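Local coordinates for protein signal recognition particle receptor FtsY (PDB 5L3S) that serves as the docking receptor of the signal recognition particle, pairing a helical bundle domain with a nucleotide-binding domain of the P-loop class, at residues 92-97 / 123-128; 103-108 / 207-212; 174-179 / 185-190; 217-222 / 231-236. All coordinates share one frame; numbering follows the deposited sequence.

Interaction 1: 92-97 / 123-128; sequences EKIRSS and NMLKKN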
# COMPACT_ATOMS: atom_id res chain seq x y z
N GLU B 92 17.44 -22.68 5.17
CA GLU B 92 17.82 -23.80 6.03
C GLU B 92 16.63 -24.74 6.21
O GLU B 92 16.80 -25.96 6.21
CB GLU B 92 18.37 -23.31 7.39
CG GLU B 92 18.64 -24.44 8.38
CD GLU B 92 19.00 -23.92 9.77
OE1 GLU B 92 19.39 -22.74 9.88
OE2 GLU B 92 18.87 -24.70 10.74
N LYS B 93 15.43 -24.16 6.34
CA LYS B 93 14.19 -24.93 6.42
C LYS B 93 14.02 -25.84 5.21
O LYS B 93 13.74 -27.03 5.34
CB LYS B 93 12.97 -24.00 6.46
CG LYS B 93 12.52 -23.51 7.83
CD LYS B 93 11.21 -22.71 7.68
CE LYS B 93 10.83 -21.94 8.94
NZ LYS B 93 10.26 -22.83 9.99
N ILE B 94 14.17 -25.26 4.02
CA ILE B 94 14.05 -26.03 2.78
C ILE B 94 15.13 -27.11 2.69
O ILE B 94 14.82 -28.28 2.46
CB ILE B 94 14.13 -25.12 1.54
CG1 ILE B 94 13.00 -24.09 1.56
CG2 ILE B 94 14.07 -25.97 0.26
CD1 ILE B 94 13.09 -23.06 0.47
N ARG B 95 16.39 -26.73 2.88
CA ARG B 95 17.49 -27.72 2.86
C ARG B 95 17.32 -28.85 3.87
O ARG B 95 17.71 -29.99 3.62
CB ARG B 95 18.84 -27.04 3.08
CG ARG B 95 19.38 -26.26 1.87
CD ARG B 95 20.44 -25.26 2.33
NE ARG B 95 21.12 -24.58 1.23
CZ ARG B 95 22.05 -23.64 1.40
NH1 ARG B 95 22.41 -23.28 2.63
NH2 ARG B 95 22.62 -23.07 0.35
N SER B 96 16.75 -28.54 5.03
CA SER B 96 16.59 -29.56 6.07
C SER B 96 15.37 -30.42 5.81
O SER B 96 15.21 -31.49 6.41
CB SER B 96 16.51 -28.92 7.46
OG SER B 96 17.74 -28.32 7.80
N SER B 97 14.50 -29.94 4.93
CA SER B 97 13.27 -30.64 4.58
C SER B 97 13.53 -31.81 3.63
O SER B 97 14.34 -31.72 2.71
CB SER B 97 12.29 -29.66 3.94
OG SER B 97 11.08 -30.30 3.57
N ASN B 123 15.21 -15.83 -7.53
CA ASN B 123 16.60 -15.39 -7.63
C ASN B 123 17.43 -15.79 -6.41
O ASN B 123 18.56 -16.24 -6.54
CB ASN B 123 16.70 -13.89 -7.85
CG ASN B 123 18.11 -13.44 -8.09
OD1 ASN B 123 18.69 -13.74 -9.13
ND2 ASN B 123 18.68 -12.73 -7.13
N MET B 124 16.85 -15.65 -5.23
CA MET B 124 17.57 -15.98 -4.01
C MET B 124 17.80 -17.49 -3.96
O MET B 124 18.90 -17.94 -3.64
CB MET B 124 16.81 -15.50 -2.77
CG MET B 124 17.47 -15.90 -1.44
SD MET B 124 16.44 -15.40 -0.06
CE MET B 124 14.87 -16.14 -0.49
N LEU B 125 16.78 -18.27 -4.33
CA LEU B 125 16.90 -19.74 -4.33
C LEU B 125 17.95 -20.24 -5.32
O LEU B 125 18.73 -21.17 -5.01
CB LEU B 125 15.53 -20.39 -4.59
CG LEU B 125 14.46 -20.17 -3.50
CD1 LEU B 125 13.06 -20.62 -3.96
CD2 LEU B 125 14.83 -20.88 -2.21
N LYS B 126 17.98 -19.64 -6.50
CA LYS B 126 19.00 -19.97 -7.50
C LYS B 126 20.41 -19.75 -6.97
O LYS B 126 21.30 -20.58 -7.19
CB LYS B 126 18.82 -19.17 -8.79
CG LYS B 126 17.67 -19.60 -9.65
CD LYS B 126 18.00 -19.39 -11.12
CE LYS B 126 18.21 -17.91 -11.45
NZ LYS B 126 18.81 -17.73 -12.80
N LYS B 127 20.62 -18.64 -6.26
CA LYS B 127 21.92 -18.33 -5.66
C LYS B 127 22.29 -19.33 -4.56
O LYS B 127 23.46 -19.51 -4.23
CB LYS B 127 21.93 -16.92 -5.07
CG LYS B 127 21.50 -15.82 -6.02
CD LYS B 127 22.62 -15.36 -6.93
CE LYS B 127 22.11 -14.39 -7.99
NZ LYS B 127 23.21 -13.87 -8.84
N ASN B 128 21.27 -19.97 -3.98
CA ASN B 128 21.50 -20.97 -2.95
C ASN B 128 21.49 -22.39 -3.52
O ASN B 128 21.41 -23.36 -2.78
CB ASN B 128 20.46 -20.84 -1.83
CG ASN B 128 20.78 -19.71 -0.87
OD1 ASN B 128 21.51 -19.90 0.11
ND2 ASN B 128 20.26 -18.52 -1.16
O HOH W 1 21.40 -25.77 -1.37
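The guanidinium of R95 turns one edge to N128. The backbone oxygen of N128 lies in the guanidinium plane beside NH2, while the side-chain amide of N128 stands at 66° to that plane. This joins helix 90-96, which precedes strand 102-107, to the C-terminal end of helix 114-127, the helix that follows the same strand in the P-loop NTPase fold of this SRP-family domain.

The direct bond from R95 NH2 to N128 O is long and weak at 3.4 Å, though nearly straight. N128 OD1 also comes close to NH2, but the angle is too poor for a hydrogen bond. A water does more of the work: it accepts from R95 NE at 2.9 Å and donates to N128 O at 2.8 Å, so this carbonyl, just beyond the last helical turn, receives one firm bond from the water and one weak bond from NH2. The extended arginine chain carries its head across to the other helix, starting with CG beside the backbone N (chi1 -75°).

Deeper in, the contact is apolar. I94 and L125 cross at about a right angle, and I94 CD1 meets L125 CD2 at 3.9 Å. Both side chains also rest on V186 of the sheet, and I94 touches F102. The interface thus passes from a water-bridged polar edge to buried aliphatic side chains.

What fixes the rotation of the N128 amide is a bond within its own segment: ND2 donates almost straight, in the amide plane, to M124 O at 2.9 Å, reaching that oxygen from above the carbonyl plane.

Interaction 2: 103-108 / 207-212; sequences VIIFFG and KVLRIA. Unlike the reference sequence in segment 207-212: K207 (reference Arg). With SO4 (sulfate ion), chain Y.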
# COMPACT_ATOMS: atom_id res chain seq x y z
N VAL B 103 6.90 -26.77 -1.03
CA VAL B 103 5.88 -25.95 -1.67
C VAL B 103 5.57 -24.69 -0.87
O VAL B 103 5.21 -24.77 0.30
CB VAL B 103 4.58 -26.74 -1.88
CG1 VAL B 103 3.50 -25.84 -2.47
CG2 VAL B 103 4.83 -27.96 -2.79
N ILE B 104 5.73 -23.55 -1.52
CA ILE B 104 5.48 -22.26 -0.89
C ILE B 104 4.38 -21.53 -1.65
O ILE B 104 4.39 -21.50 -2.88
CB ILE B 104 6.74 -21.38 -0.94
CG1 ILE B 104 7.94 -22.16 -0.39
CG2 ILE B 104 6.51 -20.06 -0.18
CD1 ILE B 104 9.23 -21.37 -0.38
N ILE B 105 3.43 -20.94 -0.92
CA ILE B 105 2.38 -20.15 -1.56
C ILE B 105 2.48 -18.72 -1.05
O ILE B 105 2.91 -18.49 0.10
CB ILE B 105 0.97 -20.76 -1.33
CG1 ILE B 105 -0.10 -20.07 -2.20
CG2 ILE B 105 0.61 -20.72 0.15
CD1 ILE B 105 -1.42 -20.87 -2.29
N PHE B 106 2.11 -17.78 -1.91
CA PHE B 106 2.18 -16.34 -1.62
C PHE B 106 0.78 -15.78 -1.83
O PHE B 106 0.15 -16.06 -2.86
CB PHE B 106 3.16 -15.66 -2.59
CG PHE B 106 4.58 -16.15 -2.49
CD1 PHE B 106 4.94 -17.39 -3.02
CD2 PHE B 106 5.55 -15.39 -1.89
CE1 PHE B 106 6.24 -17.85 -2.93
CE2 PHE B 106 6.86 -15.84 -1.78
CZ PHE B 106 7.21 -17.07 -2.30
N PHE B 107 0.28 -15.02 -0.86
CA PHE B 107 -1.02 -14.35 -1.05
C PHE B 107 -1.06 -12.99 -0.36
O PHE B 107 -0.15 -12.62 0.38
CB PHE B 107 -2.19 -15.25 -0.60
CG PHE B 107 -2.07 -15.80 0.82
CD1 PHE B 107 -2.46 -15.04 1.92
CD2 PHE B 107 -1.62 -17.10 1.04
CE1 PHE B 107 -2.35 -15.55 3.22
CE2 PHE B 107 -1.52 -17.62 2.32
CZ PHE B 107 -1.88 -16.83 3.41
N GLY B 108 -2.11 -12.23 -0.62
CA GLY B 108 -2.22 -10.91 -0.00
C GLY B 108 -3.15 -10.07 -0.86
O GLY B 108 -3.63 -10.54 -1.89
N LYS B 207 -9.30 -23.18 -1.24
CA LYS B 207 -9.37 -24.29 -2.17
C LYS B 207 -7.99 -24.63 -2.77
O LYS B 207 -7.66 -25.81 -2.96
CB LYS B 207 -10.39 -23.95 -3.26
CG LYS B 207 -10.60 -25.00 -4.29
CD LYS B 207 -11.81 -24.64 -5.14
CE LYS B 207 -11.87 -25.51 -6.36
NZ LYS B 207 -10.99 -24.96 -7.45
N VAL B 208 -7.20 -23.62 -3.09
CA VAL B 208 -5.83 -23.88 -3.55
C VAL B 208 -4.99 -24.51 -2.43
O VAL B 208 -4.21 -25.43 -2.66
CB VAL B 208 -5.15 -22.60 -4.08
CG1 VAL B 208 -3.70 -22.88 -4.45
CG2 VAL B 208 -5.91 -22.04 -5.28
N LEU B 209 -5.18 -24.03 -1.20
CA LEU B 209 -4.42 -24.56 -0.07
C LEU B 209 -4.73 -26.03 0.20
O LEU B 209 -3.82 -26.82 0.48
CB LEU B 209 -4.70 -23.75 1.20
CG LEU B 209 -4.25 -22.29 1.20
CD1 LEU B 209 -4.72 -21.62 2.48
CD2 LEU B 209 -2.75 -22.22 1.08
N ARG B 210 -6.00 -26.40 0.12
CA ARG B 210 -6.39 -27.79 0.37
C ARG B 210 -5.75 -28.72 -0.65
O ARG B 210 -5.35 -29.83 -0.33
CB ARG B 210 -7.91 -27.95 0.37
CG ARG B 210 -8.58 -27.31 1.58
CD ARG B 210 -10.03 -27.76 1.73
NE ARG B 210 -10.91 -27.11 0.76
CZ ARG B 210 -11.55 -25.96 0.98
NH1 ARG B 210 -11.40 -25.33 2.14
NH2 ARG B 210 -12.33 -25.46 0.04
N ILE B 211 -5.62 -28.23 -1.87
CA ILE B 211 -5.14 -29.05 -2.97
C ILE B 211 -3.62 -29.07 -3.02
O ILE B 211 -3.02 -30.11 -3.27
CB ILE B 211 -5.78 -28.58 -4.30
CG1 ILE B 211 -7.15 -29.23 -4.45
CG2 ILE B 211 -4.90 -28.93 -5.49
CD1 ILE B 211 -8.24 -28.32 -4.95
N ALA B 212 -3.00 -27.93 -2.72
CA ALA B 212 -1.54 -27.81 -2.78
C ALA B 212 -0.82 -28.22 -1.50
O ALA B 212 0.37 -28.53 -1.53
CB ALA B 212 -1.15 -26.38 -3.16
S SO4 Y . -10.33 -26.27 5.57
O1 SO4 Y . -9.13 -26.91 6.10
O2 SO4 Y . -11.38 -27.28 5.39
O3 SO4 Y . -10.80 -25.24 6.50
O4 SO4 Y . -10.03 -25.66 4.28
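Apolar contacts dominate, and I105 makes most of them. Its CD1 lies between V208 and L209, 3.7 Å from V208 CG1, and its CG2 adds a second contact to L209, meeting CD2 at 3.8 Å as the isoleucine and leucine cross at about a right angle. The torsion that places CG1 anti to the backbone N (chi1 -170°) sends CD1 toward the helix. Set apart from these is a van der Waals approach of a methyl to a backbone oxygen, V103 CG1 to A212 O at 4.2 Å.

In backbone terms, the helix segment runs antiparallel to strand 103-107, with the axes 10.5 Å apart at closest. Helix 199-212 is the crossover of a beta-alpha-beta unit linking strands 186-191 and 216-222, and strand 102-107 lies between those two in the sheet.

Among polar groups, R217 packs its side chain beside I105 and L209, whereas R210 works away from the strand. R210 NH1 donates to O4 of a sulfate ion, probably from the crystallisation liquor, at 2.6 Å, with O4 in the guanidinium plane at its edge. R210 NH2 forms a salt bridge with E203, so its two terminal nitrogens have separate anionic partners.

Between the two segments no hydrogen bond forms, so the contact rests mainly on van der Waals packing of aliphatic groups, which depends on fit and not on bond direction.

Interaction 3: 174-179 / 185-190; sequences DAISFA and DVVLID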
# COMPACT_ATOMS: atom_id res chain seq x y z
N ASP B 174 -0.98 -29.26 -11.09
CA ASP B 174 -0.13 -29.65 -12.22
C ASP B 174 1.33 -29.29 -11.96
O ASP B 174 2.23 -30.04 -12.30
CB ASP B 174 -0.58 -28.95 -13.50
CG ASP B 174 -1.82 -29.58 -14.10
OD1 ASP B 174 -2.40 -30.51 -13.49
OD2 ASP B 174 -2.22 -29.14 -15.20
N ALA B 175 1.55 -28.11 -11.38
CA ALA B 175 2.89 -27.65 -11.05
C ALA B 175 3.58 -28.58 -10.04
O ALA B 175 4.73 -28.96 -10.22
CB ALA B 175 2.83 -26.24 -10.48
N ILE B 176 2.86 -28.94 -8.98
CA ILE B 176 3.40 -29.86 -7.98
C ILE B 176 3.68 -31.25 -8.55
O ILE B 176 4.71 -31.87 -8.27
CB ILE B 176 2.46 -29.93 -6.76
CG1 ILE B 176 2.40 -28.55 -6.09
CG2 ILE B 176 2.91 -31.04 -5.78
CD1 ILE B 176 1.33 -28.42 -5.04
N SER B 177 2.77 -31.74 -9.39
CA SER B 177 2.96 -33.05 -10.01
C SER B 177 4.21 -33.05 -10.89
O SER B 177 5.00 -34.02 -10.90
CB SER B 177 1.74 -33.43 -10.85
OG SER B 177 1.98 -34.65 -11.54
N PHE B 178 4.39 -31.97 -11.63
CA PHE B 178 5.53 -31.79 -12.52
C PHE B 178 6.83 -31.73 -11.71
O PHE B 178 7.83 -32.35 -12.08
CB PHE B 178 5.36 -30.51 -13.35
CG PHE B 178 6.49 -30.25 -14.31
CD1 PHE B 178 6.44 -30.73 -15.61
CD2 PHE B 178 7.61 -29.52 -13.92
CE1 PHE B 178 7.48 -30.49 -16.50
CE2 PHE B 178 8.65 -29.29 -14.80
CZ PHE B 178 8.58 -29.77 -16.10
N ALA B 179 6.81 -30.97 -10.62
CA ALA B 179 8.00 -30.84 -9.79
C ALA B 179 8.39 -32.16 -9.16
O ALA B 179 9.58 -32.50 -9.11
CB ALA B 179 7.81 -29.76 -8.73
N ASP B 185 13.40 -28.86 -6.35
CA ASP B 185 13.51 -28.57 -4.92
C ASP B 185 12.32 -27.77 -4.39
O ASP B 185 11.83 -28.03 -3.28
CB ASP B 185 14.80 -27.80 -4.61
CG ASP B 185 16.05 -28.63 -4.84
OD1 ASP B 185 16.02 -29.86 -4.64
OD2 ASP B 185 17.09 -28.04 -5.21
N VAL B 186 11.87 -26.79 -5.16
CA VAL B 186 10.87 -25.85 -4.67
C VAL B 186 9.80 -25.54 -5.72
O VAL B 186 10.11 -25.33 -6.89
CB VAL B 186 11.54 -24.53 -4.24
CG1 VAL B 186 10.50 -23.50 -3.85
CG2 VAL B 186 12.55 -24.78 -3.11
N VAL B 187 8.54 -25.48 -5.28
CA VAL B 187 7.48 -24.87 -6.08
C VAL B 187 6.98 -23.59 -5.41
O VAL B 187 6.69 -23.58 -4.21
CB VAL B 187 6.29 -25.83 -6.24
CG1 VAL B 187 5.09 -25.11 -6.93
CG2 VAL B 187 6.71 -27.05 -7.01
N LEU B 188 6.89 -22.50 -6.19
CA LEU B 188 6.37 -21.22 -5.69
C LEU B 188 5.05 -20.94 -6.37
O LEU B 188 5.01 -20.85 -7.59
CB LEU B 188 7.35 -20.09 -6.01
CG LEU B 188 8.75 -20.32 -5.48
CD1 LEU B 188 9.65 -19.16 -5.85
CD2 LEU B 188 8.68 -20.47 -3.98
N ILE B 189 3.99 -20.78 -5.59
CA ILE B 189 2.65 -20.57 -6.13
C ILE B 189 2.24 -19.10 -6.06
O ILE B 189 2.15 -18.53 -4.98
CB ILE B 189 1.62 -21.44 -5.38
CG1 ILE B 189 2.05 -22.92 -5.48
CG2 ILE B 189 0.22 -21.23 -5.97
CD1 ILE B 189 1.27 -23.87 -4.59
N ASP B 190 2.03 -18.48 -7.23
CA ASP B 190 1.51 -17.11 -7.28
C ASP B 190 -0.00 -17.19 -7.20
O ASP B 190 -0.59 -18.12 -7.74
CB ASP B 190 1.94 -16.43 -8.59
CG ASP B 190 1.86 -14.88 -8.53
OD1 ASP B 190 1.55 -14.34 -7.45
OD2 ASP B 190 2.14 -14.23 -9.56
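Helix 174-179 lies antiparallel to strand 186-190, with 169° between their directions and 9.0 Å between axes, and the backbones come closest where the CA atoms of I176 and V187 are nearest.

One side chain from the strand does most of the touching. V187 points toward the helix and presents both methyls to it, CG1 anti to the backbone N (chi1 172°) and CG2 beside that N. The CG2 methyl fits against A179, whose CB is only 3.4 Å away, tighter than usual van der Waals contact. The same methyl lies 4.2 Å from A175 O and therefore sits against the sheet-facing side of a helical turn, between A175 and A179. CG1 is more loosely placed, 4.4 Å from A175 CB and equally far from I176 CG1. I189 is the next strand residue to turn its end toward the helix, but it stops short of close contact.

Helix 168-181 forms the crossover of a beta-alpha-beta unit between strands 158-160 and 186-191, and it spans strand 132-137, which lies between them in the sheet. A175 accordingly also touches A135, and A179 touches I133. The small alanine side chains on this helix face are consistent with the close approach of the helix to the sheet.

On the other face of the strand, L188 packs against V121 and V122 of helix 114-127, so the strand is covered on both sides. At the strand's C-terminal end D190 OD2 is hydrogen-bonded to T115 OG1, while just before the strand D185 OD1 forms a salt bridge with K100 NZ.

Interaction 4: 217-222 / 231-236; sequences RILILD and EQARHF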
# COMPACT_ATOMS: atom_id res chain seq x y z
N ARG B 217 3.55 -20.83 4.04
CA ARG B 217 2.59 -19.86 3.50
C ARG B 217 3.07 -18.44 3.84
O ARG B 217 3.36 -18.16 4.99
CB ARG B 217 1.20 -20.06 4.12
CG ARG B 217 0.59 -21.43 3.99
CD ARG B 217 -0.71 -21.46 4.78
NE ARG B 217 -1.34 -22.77 4.74
CZ ARG B 217 -2.55 -23.04 5.24
NH1 ARG B 217 -3.25 -22.08 5.83
NH2 ARG B 217 -3.04 -24.27 5.16
N ILE B 218 3.14 -17.57 2.84
CA ILE B 218 3.67 -16.24 3.03
C ILE B 218 2.64 -15.18 2.65
O ILE B 218 2.19 -15.12 1.51
CB ILE B 218 4.95 -15.99 2.21
CG1 ILE B 218 6.03 -17.01 2.58
CG2 ILE B 218 5.46 -14.56 2.44
CD1 ILE B 218 7.31 -16.86 1.79
N LEU B 219 2.29 -14.35 3.63
CA LEU B 219 1.44 -13.19 3.38
C LEU B 219 2.34 -12.05 2.93
O LEU B 219 3.38 -11.78 3.54
CB LEU B 219 0.69 -12.80 4.65
CG LEU B 219 -0.06 -11.45 4.58
CD1 LEU B 219 -1.17 -11.50 3.56
CD2 LEU B 219 -0.56 -11.04 6.00
N ILE B 220 1.94 -11.38 1.85
CA ILE B 220 2.65 -10.18 1.41
C ILE B 220 1.92 -8.92 1.90
O ILE B 220 0.72 -8.77 1.70
CB ILE B 220 2.80 -10.13 -0.12
CG1 ILE B 220 3.44 -11.43 -0.64
CG2 ILE B 220 3.62 -8.92 -0.52
CD1 ILE B 220 4.78 -11.73 0.02
N LEU B 221 2.65 -8.04 2.59
CA LEU B 221 2.13 -6.75 3.04
C LEU B 221 2.96 -5.62 2.43
O LEU B 221 4.18 -5.73 2.30
CB LEU B 221 2.11 -6.65 4.58
CG LEU B 221 1.22 -7.66 5.33
CD1 LEU B 221 1.45 -7.64 6.84
CD2 LEU B 221 -0.27 -7.42 5.02
N ASP B 222 2.29 -4.52 2.08
CA ASP B 222 2.91 -3.32 1.54
C ASP B 222 3.38 -2.44 2.70
O ASP B 222 2.57 -2.02 3.53
CB ASP B 222 1.85 -2.55 0.71
CG ASP B 222 2.44 -1.43 -0.13
OD1 ASP B 222 3.45 -0.81 0.27
OD2 ASP B 222 1.87 -1.16 -1.22
N GLU B 231 -4.73 -4.88 9.94
CA GLU B 231 -6.06 -5.46 9.73
C GLU B 231 -6.04 -6.58 8.68
O GLU B 231 -6.67 -7.61 8.87
CB GLU B 231 -7.07 -4.37 9.34
CG GLU B 231 -8.50 -4.89 9.23
CD GLU B 231 -9.16 -5.07 10.59
OE1 GLU B 231 -8.52 -4.74 11.62
OE2 GLU B 231 -10.32 -5.52 10.62
N GLN B 232 -5.32 -6.37 7.59
CA GLN B 232 -5.09 -7.44 6.60
C GLN B 232 -4.46 -8.68 7.24
O GLN B 232 -4.90 -9.81 7.04
CB GLN B 232 -4.18 -6.94 5.46
CG GLN B 232 -4.77 -5.85 4.57
CD GLN B 232 -3.73 -5.21 3.69
OE1 GLN B 232 -2.73 -5.84 3.31
NE2 GLN B 232 -3.93 -3.94 3.36
N ALA B 233 -3.40 -8.46 8.00
CA ALA B 233 -2.71 -9.56 8.68
C ALA B 233 -3.61 -10.33 9.65
O ALA B 233 -3.54 -11.55 9.71
CB ALA B 233 -1.49 -9.03 9.39
N ARG B 234 -4.45 -9.61 10.42
CA ARG B 234 -5.35 -10.25 11.39
C ARG B 234 -6.40 -11.12 10.71
O ARG B 234 -6.64 -12.26 11.11
CB ARG B 234 -6.09 -9.21 12.23
CG ARG B 234 -5.28 -8.53 13.31
CD ARG B 234 -6.21 -7.64 14.11
NE ARG B 234 -5.51 -6.83 15.10
CZ ARG B 234 -5.11 -7.26 16.29
NH1 ARG B 234 -5.34 -8.52 16.66
NH2 ARG B 234 -4.49 -6.43 17.12
N HIS B 235 -7.07 -10.53 9.72
CA HIS B 235 -8.12 -11.20 8.99
C HIS B 235 -7.61 -12.44 8.27
O HIS B 235 -8.22 -13.49 8.34
CB HIS B 235 -8.76 -10.25 7.97
CG HIS B 235 -9.83 -9.39 8.55
ND1 HIS B 235 -11.16 -9.75 8.56
CD2 HIS B 235 -9.77 -8.17 9.14
CE1 HIS B 235 -11.87 -8.79 9.13
NE2 HIS B 235 -11.05 -7.82 9.49
N PHE B 236 -6.49 -12.29 7.57
CA PHE B 236 -5.91 -13.42 6.83
C PHE B 236 -5.46 -14.53 7.78
O PHE B 236 -5.58 -15.71 7.47
CB PHE B 236 -4.74 -12.96 5.95
CG PHE B 236 -5.15 -12.45 4.59
CD1 PHE B 236 -5.97 -13.20 3.77
CD2 PHE B 236 -4.68 -11.24 4.12
CE1 PHE B 236 -6.34 -12.73 2.50
CE2 PHE B 236 -5.04 -10.76 2.85
CZ PHE B 236 -5.87 -11.50 2.05
O HOH W 2 -2.05 -8.28 1.97
O HOH W 3 -0.66 -4.37 2.77
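L219 and L221, both pointing at the helix, form the first shell with A233, F236 and Q232. This is the strand-to-helix half of a beta-alpha-beta unit of the P-loop NTPase domain, in which strand 216-222 runs into helix 228-239 and then strand 244-248; strand and helix segments are antiparallel, at 160°.

L219 spreads its two methyls over one helical turn. CD1 reaches F236 CD2 at 3.6 Å, meeting the ring obliquely, and CD2 lies 3.7 Å from A233 CA. CG anti to the backbone N (chi1 170°) directs the branch so that one methyl meets F236 and the other A233. L221 straddles the next step: its CD1 is 4.1 Å from A233 CB, and its CD2 lies 3.4 Å from Q232 OE1 as the two chains slide past each other in opposite directions.

The second shell is polar and hydrated. Q232 OE1 takes hydrogens from two waters, at 2.9 Å and 2.6 Å. The first water also donates to I220 O, and the second accepts from D222 N, so the glutamine is bridged to the strand backbone twice without a direct hydrogen bond. D228 holds the other end of the amide by accepting from Q232 NE2, which fixes how the amide is turned. Further out, I258 packs on L221, and L262 and L266 on A233.

On the outer side of the helix, E231 and H235 pair one turn apart: H235 NE2 donates in its ring plane to E231 OE2 at 2.7 Å, in a bent bond that approaches from above the carboxylate plane.

Interactions 2, 3 and 4 share one sheet, in which strand 102-107 lies between strands 186-191 and 216-222. The centre of interaction 2 is 11 Å from that of interaction 3 and 14 Å from that of interaction 4. Along the chain, interaction 3 falls between the two segments of interaction 2, interaction 4 follows both, and the segments of interactions 1 and 2 alternate. Interaction 1, with its centre 15 Å from that of interaction 3, joins helices 90-96 and 114-127 on one side of the sheet, and interaction 3 places helix 168-181 on the other, giving the nucleotide-binding domain its layered alpha-beta-alpha core.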